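Local atomic coordinates of ricin B lectin (Clostridium thermocellum, PDB entry 3VSF), a protein that acts as an exo-beta-1,3-galactanase, joining a family 43 glycoside hydrolase domain to a ricin-type lectin domain that can bind beta-D-galactose. Residues 51-57 with 96-102; 72-76 with 117-122; 366-370 with 490-494; 408-412 with 445-449. All coordinates share one frame; numbering follows the deposited sequence.

Two all-beta domains share this chain, and the four contacts divide evenly between them. Contacts 1 and 2 lie in the family 43 propeller, with centres 15 Å apart. They touch through W72 and Y76, and their segments alternate along the chain: both reach the sheet containing strands 69-77 and 98-105, and contact 2 joins that sheet to the next. Contacts 3 and 4 belong to the lectin-like trefoil and share its six-stranded sheet, 18 Å apart between centres, with the sequence of contact 4 falling between the two segments of contact 3. The pairs follow in series, and contacts 1 and 3 are 53 Å apart between centres, as expected of separate catalytic and sugar-binding modules.

Contact 1 (51-57 with 96-102); sequences TSGNVIH and NWEYRGE
A single backbone hydrogen bond pins the irregular segment 51-57 to W97, beside strand 98-105: T51 N donates to W97 O at 2.7 Å, with an N-H...O angle of 157°. The methyl CG2 of T51 leans on the same carbonyl. Further along, I56 reaches W97 with the end of its chain, CD1 lying 3.6 Å from W97 CB, the two side chains crossing at about a right angle. H57 makes the aromatic part of the contact; with CG set between the backbone N and the carbonyl carbon (chi1 46°), its ring is brought up to Y99 and E102. The imidazole presents an edge to the face of Y99 in an offset edge-to-face pair, the centroids 5.9 Å apart and the planes at 73°. It is nearly coplanar with the carboxylate of E102, and H57 CE1 sits 3.4 Å from E102 OE2 at the ring edge. That carboxylate is held from its own strand, where Y99 OH donates to the syn lone pair of E102 OE1 at 2.6 Å, while S87 and Y76 bond OE2. E98, near T51, directs its acid mainly to R90. Strand 98-105 is an outer strand of its four-stranded sheet, hydrogen-bonded to strand 83-91; the 51-57 segment lies against it, with I56 and W97 both packed on Y89, W97 meeting W72 of strand 69-77 edge-to-face, and I56 O bonded to Y323 of strand 322-330.

Contact 2 (72-76 with 117-122); sequences WYGEY and IERPKV
Buried side-chain packing between two strands of different sheets, without one hydrogen bond across it, joins Y73, G74 and E75 to I117, E118, P120 and V122. Strands 72-76 and 117-122 run nearly antiparallel, at 167°, but their axes come no closer than 6.2 Å, so the space between them is filled by side chains. At one end V122 lays a methyl on the tyrosine: CG2 stands 3.5 Å from the centroid of the Y73 ring and only 12° off its normal, a CH-pi contact over the centre of the face. With CG1 of V122 anti to the backbone N (chi1 168°), the other methyl is directed onto the ring, and CG1 lies nearest CE2 and CZ. The hydroxyl of Y73 is tied to P156 O. The contact joins neighbouring blades of the five-bladed beta-propeller of family 43: strand 69-77 is second in its four-stranded sheet, strand 116-124 first in the next. In the middle, P120 fits against a residue with no side chain, its CG 3.9 Å from G74 C. E75 holds its CG between the backbone N and the carbonyl carbon, within 3.7 Å of P120 CD, and the chain then bends at chi2 alongside the backbone of I117 and E118. The side chains of E75 and E118 run side by side in the same direction, their OE2 atoms 5.7 Å apart, and R77 forms a salt bridge to each, probably offsetting the two charges. From the adjacent strand 131-138, M133 packs on both P120 and V122.

Contact 3 (366-370 with 490-494); sequences VNKNS and TNQHW
K368 N donates to H493 O at 2.9 Å, the shorter of the two backbone bonds between these segments; the N-H...O angle is 158°. Next to it, N367 and W494 form an antiparallel non-hydrogen-bonded pair, their CA atoms 4.6 Å apart. The N367 side chain passes over the indole, with CB 4.0 Å from the centroid of the six-membered ring, a CH-pi contact over the face. The indole itself is anchored from beyond the contact, NE1 bonding to I468 O. T490 O receives two weak bonds, one from N369 N at 3.4 Å and one from H493 N within its own 3-10 turn. Against that turn the aliphatic part of K368 packs by CG, 3.9 Å from T490 CB, before its chain bends away at chi2 (57°). The amide of N491 leads off from 366-370, bonding V470 O and a glycerol probably left from crystallisation, and Q492 bonds D469. Q492, H493 and W494 spell the Gln-X-Trp signature of ricin-type lectins; here that turn leads into strand 494-498, which pairs with strand 363-367 and so brings the two ends of the beta-trefoil together.

Contact 4 (408-412 with 445-449); sequences GYKKI and QHWKF
G408 opens the contact by setting its carbonyl O 3.5 Å from CG of K448. Y409 follows, its ring flanking the root of the same lysine, with CD1 3.5 Å from K448 CB, while its own CB rests on CB of H446. K410 supplies both backbone bonds of an antiparallel hydrogen-bonded pair with W447. K410 N gives to W447 O at 2.7 Å, a rather bent bond of 131°, and W447 N returns to K410 O at 2.8 Å. K411 turns away, brushing Q445 O with CG and sending NZ to E355 and S439. I412 carries the apolar end: CG1 lies beside the backbone N (chi1 -54°) and the chain runs on extended, placing CD1 over the five-membered ring of W447, 4.2 Å from its centroid. The same CD1 touches F449 CZ at 4.0 Å. Q445 to W447 repeat a Gln-X-Trp signature of the trefoil, and Q445 bonds D422 and N440, two residues that bind galactose in this protein. Strand 409-414 lies between 447-453 and 400-404 in the sheet, I412 packing on W400 and L402, while W447 packs on I459 of strand 456-461 and bonds L421 O of strand 420-423.

Contact 1 (51-57 with 96-102)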
# COMPACT_ATOMS: atom_id res chain seq x y z
N THR A 51 -2.89 22.02 5.00
CA THR A 51 -2.75 22.96 6.11
C THR A 51 -3.83 24.03 6.08
O THR A 51 -4.23 24.55 7.12
CB THR A 51 -1.37 23.64 6.09
OG1 THR A 51 -1.18 24.30 4.83
CG2 THR A 51 -0.26 22.62 6.29
N SER A 52 -4.31 24.35 4.88
CA SER A 52 -5.34 25.37 4.71
C SER A 52 -6.68 24.92 5.27
O SER A 52 -7.57 25.74 5.50
CB SER A 52 -5.49 25.73 3.23
OG SER A 52 -4.25 26.14 2.67
N GLY A 53 -6.82 23.62 5.48
CA GLY A 53 -8.06 23.06 5.99
C GLY A 53 -8.96 22.58 4.87
O GLY A 53 -10.15 22.33 5.08
N ASN A 54 -8.40 22.45 3.67
CA ASN A 54 -9.15 22.00 2.51
C ASN A 54 -8.78 20.58 2.08
O ASN A 54 -7.64 20.14 2.26
CB ASN A 54 -8.96 22.97 1.34
CG ASN A 54 -9.77 24.25 1.51
OD1 ASN A 54 -10.76 24.46 0.82
ND2 ASN A 54 -9.34 25.09 2.44
N VAL A 55 -9.75 19.88 1.50
CA VAL A 55 -9.54 18.51 1.05
C VAL A 55 -8.50 18.42 -0.06
O VAL A 55 -8.62 19.07 -1.10
CB VAL A 55 -10.86 17.87 0.57
CG1 VAL A 55 -11.62 18.84 -0.33
CG2 VAL A 55 -10.59 16.56 -0.15
N ILE A 56 -7.47 17.61 0.17
CA ILE A 56 -6.43 17.38 -0.83
C ILE A 56 -7.00 16.61 -2.03
O ILE A 56 -7.66 15.59 -1.86
CB ILE A 56 -5.24 16.59 -0.24
CG1 ILE A 56 -4.58 17.39 0.89
CG2 ILE A 56 -4.23 16.25 -1.32
CD1 ILE A 56 -3.40 16.69 1.53
N HIS A 57 -6.74 17.12 -3.23
CA HIS A 57 -7.21 16.47 -4.45
C HIS A 57 -6.06 16.09 -5.37
O HIS A 57 -5.75 16.80 -6.33
CB HIS A 57 -8.21 17.38 -5.19
CG HIS A 57 -7.76 18.80 -5.31
ND1 HIS A 57 -7.26 19.33 -6.48
CD2 HIS A 57 -7.75 19.81 -4.41
CE1 HIS A 57 -6.96 20.60 -6.30
NE2 HIS A 57 -7.24 20.92 -5.05
N ASN A 96 1.35 16.73 7.21
CA ASN A 96 0.80 18.07 6.98
C ASN A 96 1.20 18.61 5.62
O ASN A 96 2.37 18.93 5.39
CB ASN A 96 1.24 19.03 8.09
CG ASN A 96 0.75 18.61 9.46
OD1 ASN A 96 -0.40 18.87 9.83
ND2 ASN A 96 1.61 17.96 10.22
N TRP A 97 0.23 18.73 4.72
CA TRP A 97 0.51 19.11 3.34
C TRP A 97 0.12 20.54 3.02
O TRP A 97 -0.93 21.03 3.45
CB TRP A 97 -0.18 18.14 2.38
CG TRP A 97 0.38 16.76 2.47
CD1 TRP A 97 -0.12 15.71 3.19
CD2 TRP A 97 1.56 16.27 1.82
NE1 TRP A 97 0.68 14.60 3.03
CE2 TRP A 97 1.72 14.92 2.19
CE3 TRP A 97 2.50 16.85 0.96
CZ2 TRP A 97 2.77 14.14 1.73
CZ3 TRP A 97 3.55 16.07 0.50
CH2 TRP A 97 3.68 14.73 0.89
N GLU A 98 0.97 21.22 2.25
CA GLU A 98 0.73 22.60 1.86
C GLU A 98 0.39 22.70 0.37
O GLU A 98 1.07 22.10 -0.47
CB GLU A 98 1.95 23.46 2.18
CG GLU A 98 1.85 24.90 1.70
CD GLU A 98 3.08 25.71 2.05
OE1 GLU A 98 3.86 25.27 2.92
OE2 GLU A 98 3.26 26.80 1.45
N TYR A 99 -0.66 23.45 0.06
CA TYR A 99 -1.07 23.66 -1.32
C TYR A 99 -0.04 24.51 -2.06
O TYR A 99 0.45 25.50 -1.53
CB TYR A 99 -2.44 24.34 -1.35
CG TYR A 99 -3.12 24.31 -2.71
CD1 TYR A 99 -2.68 23.46 -3.71
CD2 TYR A 99 -4.20 25.14 -2.98
CE1 TYR A 99 -3.30 23.44 -4.95
CE2 TYR A 99 -4.82 25.13 -4.21
CZ TYR A 99 -4.37 24.27 -5.19
OH TYR A 99 -4.99 24.26 -6.41
N ARG A 100 0.29 24.11 -3.28
CA ARG A 100 1.28 24.83 -4.08
C ARG A 100 0.75 25.18 -5.47
O ARG A 100 1.50 25.67 -6.32
CB ARG A 100 2.58 24.03 -4.19
CG ARG A 100 3.23 23.73 -2.85
CD ARG A 100 3.77 25.00 -2.19
NE ARG A 100 5.17 25.24 -2.52
CZ ARG A 100 5.87 26.28 -2.07
NH1 ARG A 100 5.29 27.18 -1.28
NH2 ARG A 100 7.14 26.43 -2.42
N GLY A 101 -0.53 24.93 -5.70
CA GLY A 101 -1.17 25.26 -6.96
C GLY A 101 -1.09 24.14 -7.98
O GLY A 101 -0.64 23.04 -7.68
N GLU A 102 -1.55 24.43 -9.20
CA GLU A 102 -1.53 23.46 -10.28
C GLU A 102 -0.29 23.60 -11.15
O GLU A 102 -0.19 24.51 -11.96
CB GLU A 102 -2.79 23.59 -11.15
CG GLU A 102 -3.95 22.71 -10.71
CD GLU A 102 -4.49 23.08 -9.34
OE1 GLU A 102 -4.19 24.19 -8.86
OE2 GLU A 102 -5.22 22.26 -8.75

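Contact 2 (72-76 with 117-122)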
# COMPACT_ATOMS: atom_id res chain seq x y z
N TRP A 72 3.95 15.95 -3.48
CA TRP A 72 2.85 15.06 -3.84
C TRP A 72 2.06 15.62 -5.02
O TRP A 72 1.39 16.64 -4.90
CB TRP A 72 1.93 14.85 -2.64
CG TRP A 72 0.77 13.93 -2.90
CD1 TRP A 72 0.56 13.17 -4.01
CD2 TRP A 72 -0.33 13.67 -2.02
NE1 TRP A 72 -0.61 12.46 -3.88
CE2 TRP A 72 -1.17 12.74 -2.67
CE3 TRP A 72 -0.69 14.13 -0.75
CZ2 TRP A 72 -2.35 12.27 -2.09
CZ3 TRP A 72 -1.85 13.66 -0.17
CH2 TRP A 72 -2.67 12.74 -0.84
N TYR A 73 2.15 14.95 -6.16
CA TYR A 73 1.42 15.36 -7.35
C TYR A 73 0.19 14.49 -7.55
O TYR A 73 0.14 13.37 -7.05
CB TYR A 73 2.32 15.29 -8.58
CG TYR A 73 3.63 16.04 -8.44
CD1 TYR A 73 3.70 17.41 -8.69
CD2 TYR A 73 4.79 15.39 -8.05
CE1 TYR A 73 4.89 18.10 -8.56
CE2 TYR A 73 5.98 16.07 -7.92
CZ TYR A 73 6.03 17.42 -8.17
OH TYR A 73 7.22 18.10 -8.04
N GLY A 74 -0.78 15.00 -8.29
CA GLY A 74 -2.00 14.26 -8.57
C GLY A 74 -2.96 15.06 -9.43
O GLY A 74 -2.78 16.26 -9.62
N GLU A 75 -3.98 14.40 -9.96
CA GLU A 75 -4.95 15.06 -10.82
C GLU A 75 -6.36 15.01 -10.24
O GLU A 75 -6.63 14.25 -9.31
CB GLU A 75 -4.93 14.46 -12.23
CG GLU A 75 -5.14 12.95 -12.27
CD GLU A 75 -6.58 12.54 -12.03
OE1 GLU A 75 -7.48 13.34 -12.35
OE2 GLU A 75 -6.80 11.43 -11.51
N TYR A 76 -7.26 15.82 -10.79
CA TYR A 76 -8.65 15.85 -10.34
C TYR A 76 -9.56 16.42 -11.42
O TYR A 76 -9.24 17.44 -12.04
CB TYR A 76 -8.78 16.67 -9.06
CG TYR A 76 -8.53 18.15 -9.24
CD1 TYR A 76 -9.56 19.07 -9.08
CD2 TYR A 76 -7.27 18.63 -9.57
CE1 TYR A 76 -9.34 20.43 -9.25
CE2 TYR A 76 -7.04 19.98 -9.74
CZ TYR A 76 -8.08 20.88 -9.58
OH TYR A 76 -7.86 22.22 -9.75
N ILE A 117 -6.72 13.29 -18.16
CA ILE A 117 -5.37 13.03 -17.68
C ILE A 117 -5.41 12.35 -16.31
O ILE A 117 -6.04 12.84 -15.38
CB ILE A 117 -4.53 14.31 -17.59
CG1 ILE A 117 -4.01 14.68 -18.98
CG2 ILE A 117 -3.36 14.12 -16.64
CD1 ILE A 117 -2.88 15.68 -18.96
N GLU A 118 -4.73 11.21 -16.21
CA GLU A 118 -4.74 10.44 -14.97
C GLU A 118 -3.40 9.78 -14.70
O GLU A 118 -2.63 9.51 -15.63
CB GLU A 118 -5.86 9.40 -15.00
CG GLU A 118 -5.82 8.45 -16.19
CD GLU A 118 -7.12 7.68 -16.37
OE1 GLU A 118 -7.06 6.52 -16.81
OE2 GLU A 118 -8.19 8.25 -16.08
N ARG A 119 -3.12 9.52 -13.43
CA ARG A 119 -1.87 8.92 -13.00
C ARG A 119 -0.64 9.71 -13.45
O ARG A 119 0.25 9.16 -14.10
CB ARG A 119 -1.77 7.47 -13.49
CG ARG A 119 -2.90 6.59 -12.99
CD ARG A 119 -2.67 5.13 -13.31
NE ARG A 119 -3.67 4.28 -12.68
CZ ARG A 119 -3.63 3.91 -11.40
NH1 ARG A 119 -2.63 4.32 -10.62
NH2 ARG A 119 -4.58 3.14 -10.90
N PRO A 120 -0.59 11.00 -13.09
CA PRO A 120 0.58 11.83 -13.40
C PRO A 120 1.72 11.56 -12.42
O PRO A 120 1.51 11.58 -11.21
CB PRO A 120 0.05 13.25 -13.22
CG PRO A 120 -1.00 13.11 -12.17
CD PRO A 120 -1.64 11.77 -12.41
N LYS A 121 2.92 11.32 -12.95
CA LYS A 121 4.08 11.06 -12.11
C LYS A 121 5.20 12.04 -12.43
O LYS A 121 5.33 12.50 -13.56
CB LYS A 121 4.57 9.63 -12.30
CG LYS A 121 3.51 8.57 -12.04
CD LYS A 121 2.98 8.65 -10.62
CE LYS A 121 1.92 7.59 -10.36
NZ LYS A 121 0.73 7.76 -11.25
N VAL A 122 6.01 12.36 -11.42
CA VAL A 122 7.12 13.29 -11.60
C VAL A 122 8.45 12.67 -11.19
O VAL A 122 8.57 12.06 -10.13
CB VAL A 122 6.91 14.60 -10.81
CG1 VAL A 122 8.19 15.41 -10.76
CG2 VAL A 122 5.77 15.41 -11.42

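Contact 3 (366-370 with 490-494)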
# COMPACT_ATOMS: atom_id res chain seq x y z
N VAL A 366 -3.28 -14.47 30.84
CA VAL A 366 -2.94 -15.59 31.70
C VAL A 366 -4.02 -16.67 31.66
O VAL A 366 -5.19 -16.41 31.92
CB VAL A 366 -2.75 -15.14 33.16
CG1 VAL A 366 -2.19 -16.28 33.99
CG2 VAL A 366 -1.85 -13.93 33.22
N ASN A 367 -3.61 -17.90 31.33
CA ASN A 367 -4.53 -19.03 31.28
C ASN A 367 -4.94 -19.47 32.68
O ASN A 367 -4.11 -19.54 33.59
CB ASN A 367 -3.89 -20.20 30.53
CG ASN A 367 -4.87 -21.34 30.30
OD1 ASN A 367 -6.06 -21.12 30.08
ND2 ASN A 367 -4.36 -22.57 30.35
N LYS A 368 -6.23 -19.75 32.86
CA LYS A 368 -6.75 -20.15 34.16
C LYS A 368 -6.21 -21.50 34.60
O LYS A 368 -5.78 -21.67 35.74
CB LYS A 368 -8.28 -20.19 34.13
CG LYS A 368 -8.92 -20.75 35.40
CD LYS A 368 -8.49 -19.96 36.63
CE LYS A 368 -9.08 -20.56 37.90
NZ LYS A 368 -8.62 -19.84 39.11
N ASN A 369 -6.21 -22.46 33.68
CA ASN A 369 -5.80 -23.83 34.00
C ASN A 369 -4.30 -24.00 34.19
O ASN A 369 -3.85 -24.64 35.14
CB ASN A 369 -6.31 -24.80 32.94
CG ASN A 369 -5.81 -26.22 33.15
OD1 ASN A 369 -6.31 -26.94 34.01
ND2 ASN A 369 -4.82 -26.62 32.37
N SER A 370 -3.51 -23.44 33.27
CA SER A 370 -2.07 -23.64 33.28
C SER A 370 -1.33 -22.58 34.09
O SER A 370 -0.28 -22.85 34.67
CB SER A 370 -1.52 -23.67 31.85
OG SER A 370 -1.66 -22.40 31.23
N THR A 490 -11.38 -24.83 31.67
CA THR A 490 -10.58 -23.75 32.23
C THR A 490 -9.38 -23.43 31.34
O THR A 490 -8.75 -22.38 31.49
CB THR A 490 -10.08 -24.09 33.65
OG1 THR A 490 -9.33 -25.30 33.62
CG2 THR A 490 -11.26 -24.25 34.59
N ASN A 491 -9.07 -24.33 30.42
CA ASN A 491 -7.99 -24.10 29.47
C ASN A 491 -8.43 -23.12 28.38
O ASN A 491 -7.65 -22.76 27.50
CB ASN A 491 -7.52 -25.41 28.84
CG ASN A 491 -8.60 -26.09 28.01
OD1 ASN A 491 -9.78 -26.06 28.38
ND2 ASN A 491 -8.21 -26.68 26.90
N GLN A 492 -9.69 -22.70 28.46
CA GLN A 492 -10.25 -21.76 27.50
C GLN A 492 -10.52 -20.41 28.15
O GLN A 492 -10.99 -19.48 27.50
CB GLN A 492 -11.55 -22.32 26.91
CG GLN A 492 -11.37 -23.63 26.17
CD GLN A 492 -12.69 -24.20 25.68
OE1 GLN A 492 -13.76 -23.86 26.19
NE2 GLN A 492 -12.62 -25.06 24.67
N HIS A 493 -10.23 -20.31 29.44
CA HIS A 493 -10.47 -19.08 30.19
C HIS A 493 -9.16 -18.31 30.40
O HIS A 493 -8.16 -18.87 30.83
CB HIS A 493 -11.12 -19.39 31.54
CG HIS A 493 -12.42 -20.13 31.42
ND1 HIS A 493 -13.13 -20.56 32.52
CD2 HIS A 493 -13.13 -20.51 30.34
CE1 HIS A 493 -14.23 -21.17 32.12
NE2 HIS A 493 -14.25 -21.16 30.80
N TRP A 494 -9.19 -17.02 30.09
CA TRP A 494 -7.99 -16.19 30.16
C TRP A 494 -8.22 -14.93 31.00
O TRP A 494 -9.29 -14.32 30.94
CB TRP A 494 -7.53 -15.79 28.76
CG TRP A 494 -7.25 -16.97 27.87
CD1 TRP A 494 -8.17 -17.70 27.18
CD2 TRP A 494 -5.97 -17.55 27.58
NE1 TRP A 494 -7.54 -18.70 26.47
CE2 TRP A 494 -6.19 -18.62 26.71
CE3 TRP A 494 -4.67 -17.25 27.98
CZ2 TRP A 494 -5.15 -19.41 26.22
CZ3 TRP A 494 -3.64 -18.04 27.50
CH2 TRP A 494 -3.89 -19.11 26.63

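Contact 4 (408-412 with 445-449)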
# COMPACT_ATOMS: atom_id res chain seq x y z
N GLY A 408 -18.15 -5.44 19.18
CA GLY A 408 -17.57 -5.85 20.44
C GLY A 408 -16.21 -6.51 20.26
O GLY A 408 -15.65 -7.06 21.20
N TYR A 409 -15.69 -6.44 19.04
CA TYR A 409 -14.45 -7.12 18.69
C TYR A 409 -13.23 -6.20 18.77
O TYR A 409 -13.36 -4.98 18.74
CB TYR A 409 -14.56 -7.76 17.30
CG TYR A 409 -15.75 -8.69 17.17
CD1 TYR A 409 -15.64 -10.03 17.51
CD2 TYR A 409 -16.97 -8.22 16.72
CE1 TYR A 409 -16.73 -10.88 17.40
CE2 TYR A 409 -18.06 -9.06 16.60
CZ TYR A 409 -17.93 -10.39 16.94
OH TYR A 409 -19.01 -11.24 16.82
N LYS A 410 -12.05 -6.80 18.86
CA LYS A 410 -10.81 -6.05 19.02
C LYS A 410 -9.63 -6.78 18.37
O LYS A 410 -9.72 -7.96 18.06
CB LYS A 410 -10.51 -5.82 20.50
CG LYS A 410 -11.51 -4.92 21.21
CD LYS A 410 -11.31 -4.94 22.71
CE LYS A 410 -12.21 -3.94 23.41
NZ LYS A 410 -11.89 -2.54 23.01
N LYS A 411 -8.54 -6.05 18.17
CA LYS A 411 -7.32 -6.63 17.63
C LYS A 411 -6.31 -6.88 18.75
O LYS A 411 -5.95 -5.97 19.49
CB LYS A 411 -6.69 -5.70 16.59
CG LYS A 411 -7.04 -6.03 15.15
CD LYS A 411 -6.33 -5.08 14.20
CE LYS A 411 -4.83 -5.08 14.43
NZ LYS A 411 -4.12 -4.09 13.58
N ILE A 412 -5.85 -8.12 18.86
CA ILE A 412 -4.82 -8.46 19.82
C ILE A 412 -3.46 -8.42 19.13
O ILE A 412 -3.10 -9.34 18.40
CB ILE A 412 -5.05 -9.85 20.44
CG1 ILE A 412 -6.45 -9.94 21.04
CG2 ILE A 412 -3.99 -10.15 21.49
CD1 ILE A 412 -6.75 -11.27 21.69
N GLN A 445 -8.88 -12.09 12.69
CA GLN A 445 -7.98 -11.30 13.51
C GLN A 445 -8.77 -10.42 14.48
O GLN A 445 -8.19 -9.62 15.21
CB GLN A 445 -7.07 -10.44 12.63
CG GLN A 445 -6.18 -11.23 11.70
CD GLN A 445 -5.17 -10.37 10.96
OE1 GLN A 445 -5.22 -9.14 11.04
NE2 GLN A 445 -4.26 -11.01 10.24
N HIS A 446 -10.09 -10.59 14.47
CA HIS A 446 -10.96 -9.86 15.38
C HIS A 446 -11.41 -10.76 16.53
O HIS A 446 -11.87 -11.88 16.30
CB HIS A 446 -12.17 -9.30 14.63
CG HIS A 446 -11.82 -8.26 13.61
ND1 HIS A 446 -12.77 -7.67 12.81
CD2 HIS A 446 -10.64 -7.71 13.27
CE1 HIS A 446 -12.18 -6.79 12.01
NE2 HIS A 446 -10.88 -6.80 12.27
N TRP A 447 -11.29 -10.26 17.75
CA TRP A 447 -11.60 -11.06 18.93
C TRP A 447 -12.56 -10.34 19.87
O TRP A 447 -12.40 -9.16 20.17
CB TRP A 447 -10.31 -11.40 19.68
CG TRP A 447 -9.32 -12.14 18.84
CD1 TRP A 447 -8.30 -11.59 18.13
CD2 TRP A 447 -9.25 -13.55 18.63
NE1 TRP A 447 -7.59 -12.58 17.48
CE2 TRP A 447 -8.16 -13.79 17.78
CE3 TRP A 447 -10.01 -14.64 19.09
CZ2 TRP A 447 -7.81 -15.08 17.36
CZ3 TRP A 447 -9.66 -15.91 18.67
CH2 TRP A 447 -8.57 -16.12 17.82
N LYS A 448 -13.57 -11.07 20.35
CA LYS A 448 -14.52 -10.52 21.31
C LYS A 448 -14.28 -11.09 22.71
O LYS A 448 -14.14 -12.30 22.88
CB LYS A 448 -15.96 -10.79 20.88
CG LYS A 448 -17.00 -10.20 21.83
CD LYS A 448 -18.41 -10.36 21.30
CE LYS A 448 -18.84 -11.82 21.29
NZ LYS A 448 -20.26 -11.97 20.84
N PHE A 449 -14.22 -10.21 23.70
CA PHE A 449 -14.03 -10.62 25.08
C PHE A 449 -15.36 -10.76 25.81
O PHE A 449 -16.16 -9.82 25.84
CB PHE A 449 -13.13 -9.62 25.82
CG PHE A 449 -11.70 -9.65 25.37
CD1 PHE A 449 -10.73 -10.27 26.14
CD2 PHE A 449 -11.32 -9.06 24.17
CE1 PHE A 449 -9.41 -10.29 25.73
CE2 PHE A 449 -10.01 -9.08 23.76
CZ PHE A 449 -9.05 -9.70 24.54